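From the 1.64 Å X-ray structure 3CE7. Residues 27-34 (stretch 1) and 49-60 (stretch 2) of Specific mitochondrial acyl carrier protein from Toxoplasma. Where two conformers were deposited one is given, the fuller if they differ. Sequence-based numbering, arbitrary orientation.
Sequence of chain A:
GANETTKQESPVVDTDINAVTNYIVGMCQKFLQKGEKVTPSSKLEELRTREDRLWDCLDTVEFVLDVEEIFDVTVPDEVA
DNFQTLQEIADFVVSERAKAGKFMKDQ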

# COMPACT_ATOMS: atom_id res chain seq x y z
N MET A 27 -0.56 7.88 0.44
CA MET A 27 -1.19 7.28 1.62
C MET A 27 -0.14 6.75 2.59
O MET A 27 -0.26 6.92 3.81
CB MET A 27 -2.09 6.11 1.21
CG MET A 27 -3.34 6.52 0.46
SD MET A 27 -4.25 5.07 -0.11
CE MET A 27 -4.59 4.20 1.41
N CYS A 28 0.87 6.07 2.03
CA CYS A 28 1.91 5.44 2.83
C CYS A 28 2.70 6.50 3.59
O CYS A 28 3.07 6.28 4.74
CB CYS A 28 2.85 4.65 1.94
SG CYS A 28 4.20 3.84 2.86
N GLN A 29 2.95 7.63 2.94
CA GLN A 29 3.73 8.71 3.56
C GLN A 29 3.13 9.20 4.87
O GLN A 29 3.86 9.63 5.76
CB GLN A 29 3.94 9.86 2.57
CG GLN A 29 4.97 9.51 1.49
CD GLN A 29 4.99 10.50 0.33
OE1 GLN A 29 4.02 11.21 0.07
NE2 GLN A 29 6.12 10.54 -0.38
N LYS A 30 1.80 9.10 5.01
CA LYS A 30 1.13 9.55 6.23
C LYS A 30 1.48 8.66 7.43
O LYS A 30 1.36 9.08 8.59
CB LYS A 30 -0.39 9.59 6.05
CG LYS A 30 -0.89 10.28 4.78
CD LYS A 30 -0.63 11.77 4.76
CE LYS A 30 -1.44 12.45 3.66
NZ LYS A 30 -0.79 13.71 3.20
N PHE A 31 1.93 7.44 7.15
CA PHE A 31 2.34 6.49 8.20
C PHE A 31 3.75 6.78 8.70
O PHE A 31 4.16 6.26 9.75
CB PHE A 31 2.30 5.06 7.67
CG PHE A 31 0.93 4.42 7.66
CD1 PHE A 31 -0.10 4.96 6.88
CD2 PHE A 31 0.70 3.26 8.38
CE1 PHE A 31 -1.35 4.35 6.85
CE2 PHE A 31 -0.55 2.64 8.36
CZ PHE A 31 -1.58 3.20 7.58
N LEU A 32 4.51 7.58 7.96
CA LEU A 32 5.95 7.60 8.14
C LEU A 32 6.48 8.79 8.92
O LEU A 32 5.84 9.84 9.02
CB LEU A 32 6.67 7.52 6.78
CG LEU A 32 6.28 6.33 5.89
CD1 LEU A 32 7.10 6.34 4.59
CD2 LEU A 32 6.43 5.01 6.61
N GLN A 33 7.67 8.59 9.48
CA GLN A 33 8.40 9.65 10.16
C GLN A 33 8.70 10.75 9.15
O GLN A 33 9.00 10.46 7.98
CB GLN A 33 9.69 9.08 10.76
CG GLN A 33 10.55 10.07 11.56
CD GLN A 33 9.83 10.67 12.76
OE1 GLN A 33 9.73 11.89 12.90
NE2 GLN A 33 9.31 9.81 13.64
N LYS A 34 8.62 12.00 9.59
CA LYS A 34 8.87 13.15 8.71
C LYS A 34 10.22 13.03 8.02
O LYS A 34 11.22 12.65 8.65
CB LYS A 34 8.82 14.46 9.51
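Stretch 2 49-60: TREDRLWDCLDT

Stretch 1 is helical over residues 27-29, with a type I turn from Gln29 to Leu32, closed by Leu32 N to Gln29 O at 3.1 Å, and from Leu32 the chain is extended. Stretch 2 starts with a turn of the same type, Thr49 to Asp52, closed by Asp52 N to Thr49 O at 2.9 Å. It then runs extended through Arg53, Leu54 and Trp55, and enters a helix at Cys57 that continues past Thr60. The two chains meet backbone to backbone at one place, a single bridge between Leu32 and Thr49 with their CA atoms 4.0 Å apart. Gln33 follows Leu32 as Arg50 follows Thr49, and the CA atoms of Gln33 and Arg50 are again close, at 4.3 Å. Thr49 is also the first residue of the turn, and the contact remains a single bridge. The contact between the stretches buries 498 Å², both sides summed.

The polar part of the contact uses backbone carbonyls of the turn. Arg50 N donates to Phe31 O at 3.0 Å with a good angle of 150°, and Thr49 CA approaches the same oxygen, Phe31 O, at 3.4 Å in a CA-H...O contact. The Arg50 side chain, m at both chi1 and chi2, then bends back over the turn. Its NE gives a weak hydrogen bond to Leu32 O at 3.1 Å, with that oxygen near the guanidinium plane, while Lys30 O lies 3.3 Å from Arg50 NE. A water ties the same region together: it donates to Gln29 O at 2.8 Å and to Leu32 O at 3.0 Å, and accepts weakly from Arg50 NH2 at 3.3 Å. One arginine thus serves the turn with both its backbone and its side chain.

The apolar part centres on Trp55, whose CA-to-CB bond points toward stretch 1. Three side chains gather about its six-membered ring: Cys28 SG is 3.8 Å from Trp55 CZ3, Phe31 CB is 3.7 Å from the same Trp55 CZ3, and Leu32 CD2 reaches Trp55 CE3 at 3.9 Å, at the ring edge. The Phe31 and Trp55 rings are oblique, their planes at 34° and centroids 5.5 Å apart. Farther along, Phe31 CE2 comes within 4.0 Å of Asp59 O, so this one side chain touches both the tryptophan and the start of the helix.

Bonds inside stretch 2 brace this arrangement. Trp55 NE1 donates to Thr60 OG1 at 2.8 Å, tying the indole to the helix. Asp56, the N-cap, accepts a weak capping bond from Asp59 N to Asp56 OD1 at 3.3 Å, and Asp56 N returns a bond to Asp59 OD2 at 2.9 Å.

Gln33 NE2 and Asp52 OD1 lie 2.0 Å apart, too short for a hydrogen bond; both residues were deposited in two conformers. The rule to take away is economical: one backbone bridge, an arginine folded over a turn, and a braced tryptophan.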

# COMPACT_ATOMS: atom_id res chain seq x y z
N THR A 49 8.42 4.47 10.78
CA THR A 49 7.07 5.01 11.00
C THR A 49 7.06 6.17 11.99
O THR A 49 8.10 6.48 12.59
CB THR A 49 6.10 3.91 11.48
OG1 THR A 49 6.45 3.50 12.81
CG2 THR A 49 6.13 2.71 10.54
N ARG A 50 5.90 6.80 12.16
CA ARG A 50 5.72 7.92 13.10
C ARG A 50 6.15 7.57 14.52
O ARG A 50 6.44 8.45 15.33
CB ARG A 50 4.24 8.35 13.13
CG ARG A 50 3.69 8.90 11.83
CD ARG A 50 4.06 10.35 11.61
NE ARG A 50 3.32 10.92 10.48
CZ ARG A 50 2.35 11.83 10.59
NH1 ARG A 50 2.00 12.31 11.78
NH2 ARG A 50 1.74 12.27 9.50
N GLU A 51 6.17 6.26 14.80
CA GLU A 51 6.51 5.72 16.11
C GLU A 51 8.01 5.53 16.30
O GLU A 51 8.43 4.94 17.31
CB GLU A 51 5.83 4.37 16.31
CG GLU A 51 4.33 4.39 16.17
CD GLU A 51 3.72 3.02 16.37
OE1 GLU A 51 4.23 2.26 17.22
OE2 GLU A 51 2.73 2.70 15.67
N ASP A 52 8.80 6.04 15.35
CA ASP A 52 10.26 5.88 15.31
C ASP A 52 10.70 4.43 15.50
O ASP A 52 11.71 4.13 16.16
CB ASP A 52 10.95 6.83 16.31
CG ASP A 52 10.90 8.29 15.86
OD1 ASP A 52 10.00 8.66 15.08
OD2 ASP A 52 11.77 9.08 16.30
N ARG A 53 9.93 3.53 14.90
CA ARG A 53 10.27 2.11 14.81
C ARG A 53 10.13 1.75 13.34
O ARG A 53 9.51 2.49 12.57
CB ARG A 53 9.33 1.26 15.67
CG ARG A 53 7.87 1.26 15.23
CD ARG A 53 6.98 0.55 16.23
NE ARG A 53 7.00 -0.91 16.08
CZ ARG A 53 6.57 -1.77 17.00
NH1 ARG A 53 6.63 -3.08 16.77
NH2 ARG A 53 6.07 -1.33 18.15
N LEU A 54 10.69 0.61 12.94
CA LEU A 54 10.52 0.15 11.57
C LEU A 54 9.11 -0.41 11.35
O LEU A 54 8.52 -1.03 12.24
CB LEU A 54 11.59 -0.89 11.19
CG LEU A 54 13.04 -0.38 11.23
CD1 LEU A 54 13.99 -1.49 10.82
CD2 LEU A 54 13.25 0.84 10.34
N TRP A 55 8.59 -0.16 10.15
CA TRP A 55 7.32 -0.71 9.70
C TRP A 55 7.25 -2.21 9.96
O TRP A 55 8.21 -2.94 9.67
CB TRP A 55 7.23 -0.45 8.20
CG TRP A 55 5.96 -0.86 7.51
CD1 TRP A 55 5.51 -2.13 7.27
CD2 TRP A 55 5.01 0.02 6.93
NE1 TRP A 55 4.31 -2.09 6.58
CE2 TRP A 55 3.98 -0.77 6.35
CE3 TRP A 55 4.92 1.42 6.83
CZ2 TRP A 55 2.87 -0.22 5.70
CZ3 TRP A 55 3.80 1.98 6.19
CH2 TRP A 55 2.79 1.15 5.63
N ASP A 56 6.13 -2.68 10.51
CA ASP A 56 5.99 -4.11 10.81
C ASP A 56 4.64 -4.67 10.33
O ASP A 56 3.91 -3.99 9.60
CB ASP A 56 6.21 -4.36 12.31
CG ASP A 56 5.20 -3.65 13.20
OD1 ASP A 56 4.18 -3.14 12.69
OD2 ASP A 56 5.42 -3.61 14.44
N CYS A 57 4.34 -5.91 10.74
CA CYS A 57 3.12 -6.60 10.31
C CYS A 57 1.87 -5.78 10.62
O CYS A 57 0.96 -5.71 9.79
CB CYS A 57 3.01 -7.98 10.96
SG CYS A 57 4.27 -9.13 10.38
N LEU A 58 1.83 -5.16 11.80
CA LEU A 58 0.69 -4.30 12.14
C LEU A 58 0.48 -3.18 11.12
O LEU A 58 -0.65 -2.90 10.72
CB LEU A 58 0.84 -3.68 13.53
CG LEU A 58 -0.28 -2.74 13.97
CD1 LEU A 58 -1.64 -3.45 14.05
CD2 LEU A 58 0.07 -2.13 15.32
N ASP A 59 1.57 -2.51 10.73
CA ASP A 59 1.45 -1.42 9.77
C ASP A 59 0.87 -1.93 8.45
O ASP A 59 0.01 -1.30 7.85
CB ASP A 59 2.80 -0.76 9.55
CG ASP A 59 3.32 -0.08 10.81
OD1 ASP A 59 2.68 0.87 11.30
OD2 ASP A 59 4.38 -0.51 11.28
N THR A 60 1.33 -3.10 8.01
CA THR A 60 0.78 -3.67 6.78
C THR A 60 -0.72 -3.95 6.89
O THR A 60 -1.49 -3.57 6.01
CB THR A 60 1.56 -4.91 6.36
OG1 THR A 60 2.91 -4.51 6.11
CG2 THR A 60 0.95 -5.53 5.09
O HOH W 1 4.30 11.85 7.46